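Local coordinates for hydrogenase maturation factor (Thermoanaerobacter tengcongensis, PDB 3VTI), which probably transfers a carbamoyl group from carbamoyl phosphate to the C-terminal cysteine of its partner HypE during [NiFe] hydrogenase maturation, at the interface of chains A and B. Residues are numbered along the deposited sequence; one frame, centred on the assembly and turned at random. Chains: chain A, Hydrogenase maturation factor; chain B, Hydrogenase maturation factor.

The interface of chains A and B. Residues chain A 553, 580-581, 584; chain B 169, 239-240.
A:Arg553 meets the backbone carbonyl of B:Phe239 near the C-terminal end of helix 231-240 of chain B, where HypF, through its Kae1-like carbamoyltransferase region, docks on the C-terminal AIR-synthase-related domain of HypE. Its NH1 and NH2 both donate hydrogen bonds to the backbone O of B:Phe239, at 2.6 and 3.0 Å. The oxygen sits in the guanidinium plane, but both nitrogens approach from one face of the carbonyl, above its plane. The positive group should also suit the partial negative charge expected at the helix end. CD1 of A:Ile581 lies 3.5 Å above one face of the guanidinium of A:Arg553, toward its rim, and may limit its tilting while its edge meets the carbonyl.

A:Ile580 on helix 575-586 carries much of the apolar contact. From CB its two branches part: CG2, anti to the backbone N while CG1 lies beside it (chi1 -74°), packs 3.6 Å from CG of B:Met240 and also faces CB of B:Phe239. The other branch leads through CG1, in looser contact with CE1 of B:Phe169, to CD1 at the tip. This methyl meets CD1 of B:Phe169 at 3.6 Å and CD2 of B:Phe239 at 3.7 Å, bridging the loop phenylalanine and the helical one.

One turn further on, A:Gln584 and B:Met240 lie alongside one another, running antiparallel. The methionine chain bends at its last torsion (chi3 78°), bringing the methyl CE to 3.7 Å from CB of A:Gln584. The amide end of the glutamine lies beside the backbone of B:Met240; its modelled orientation is doubtful, as OE1 faces the carbonyl O of B:Met240, another acceptor, and a flipped amide would put the NH2 there.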
loop_
_atom_site.group_PDB
_atom_site.type_symbol
_atom_site.label_atom_id
_atom_site.label_comp_id
_atom_site.label_asym_id
_atom_site.label_seq_id
_atom_site.Cartn_x
_atom_site.Cartn_y
_atom_site.Cartn_z
ATOM N N ARG A 553 12.980 -31.482 -19.353
ATOM C CA ARG A 553 12.681 -30.515 -18.297
ATOM C C ARG A 553 12.357 -31.212 -16.975
ATOM O O ARG A 553 12.762 -30.747 -15.906
ATOM C CB ARG A 553 11.511 -29.620 -18.692
ATOM C CG ARG A 553 11.776 -28.699 -19.869
ATOM C CD ARG A 553 10.526 -27.893 -20.199
ATOM N NE ARG A 553 10.201 -26.936 -19.142
ATOM C CZ ARG A 553 10.552 -25.652 -19.165
ATOM N NH1 ARG A 553 11.219 -25.162 -20.202
ATOM N NH2 ARG A 553 10.227 -24.855 -18.156
ATOM N N ILE A 580 17.197 -20.185 -17.345
ATOM C CA ILE A 580 15.838 -19.770 -17.068
ATOM C C ILE A 580 15.070 -20.887 -16.366
ATOM O O ILE A 580 14.284 -20.622 -15.454
ATOM C CB ILE A 580 15.149 -19.293 -18.367
ATOM C CG1 ILE A 580 15.693 -17.914 -18.762
ATOM C CG2 ILE A 580 13.640 -19.227 -18.214
ATOM C CD1 ILE A 580 15.738 -17.685 -20.260
ATOM N N ILE A 581 15.317 -22.132 -16.771
ATOM C CA ILE A 581 14.709 -23.286 -16.107
ATOM C C ILE A 581 15.150 -23.344 -14.653
ATOM O O ILE A 581 14.324 -23.498 -13.762
ATOM C CB ILE A 581 14.985 -24.620 -16.850
ATOM C CG1 ILE A 581 14.150 -24.694 -18.131
ATOM C CG2 ILE A 581 14.633 -25.815 -15.986
ATOM C CD1 ILE A 581 14.410 -25.925 -18.976
ATOM N N GLN A 584 13.626 -20.313 -12.644
ATOM C CA GLN A 584 12.192 -20.411 -12.356
ATOM C C GLN A 584 11.904 -21.371 -11.203
ATOM O O GLN A 584 10.942 -21.183 -10.461
ATOM C CB GLN A 584 11.359 -20.759 -13.607
ATOM C CG GLN A 584 11.377 -22.219 -14.014
ATOM C CD GLN A 584 10.384 -22.549 -15.110
ATOM O OE1 GLN A 584 9.175 -22.326 -14.968
ATOM N NE2 GLN A 584 10.889 -23.103 -16.210
ATOM N N PHE B 169 16.675 -12.424 -20.516
ATOM C CA PHE B 169 16.248 -13.053 -21.766
ATOM C C PHE B 169 17.123 -12.605 -22.930
ATOM O O PHE B 169 17.829 -11.597 -22.837
ATOM C CB PHE B 169 14.776 -12.760 -22.058
ATOM C CG PHE B 169 13.829 -13.357 -21.058
ATOM C CD1 PHE B 169 13.823 -14.727 -20.813
ATOM C CD2 PHE B 169 12.929 -12.551 -20.369
ATOM C CE1 PHE B 169 12.940 -15.279 -19.885
ATOM C CE2 PHE B 169 12.042 -13.097 -19.445
ATOM C CZ PHE B 169 12.048 -14.459 -19.200
ATOM N N PHE B 239 10.015 -20.966 -22.575
ATOM C CA PHE B 239 11.127 -21.415 -21.759
ATOM C C PHE B 239 10.694 -21.797 -20.360
ATOM O O PHE B 239 11.341 -22.610 -19.720
ATOM C CB PHE B 239 12.204 -20.341 -21.683
ATOM C CG PHE B 239 13.125 -20.324 -22.864
ATOM C CD1 PHE B 239 13.218 -21.426 -23.707
ATOM C CD2 PHE B 239 13.920 -19.210 -23.115
ATOM C CE1 PHE B 239 14.076 -21.417 -24.793
ATOM C CE2 PHE B 239 14.787 -19.187 -24.195
ATOM C CZ PHE B 239 14.868 -20.295 -25.039
ATOM N N MET B 240 9.601 -21.202 -19.897
ATOM C CA MET B 240 9.105 -21.420 -18.546
ATOM C C MET B 240 7.806 -22.207 -18.545
ATOM O O MET B 240 7.237 -22.461 -17.482
ATOM C CB MET B 240 8.875 -20.087 -17.839
ATOM C CG MET B 240 10.120 -19.253 -17.631
ATOM S SD MET B 240 9.703 -17.643 -16.960
ATOM C CE MET B 240 9.441 -18.083 -15.247
#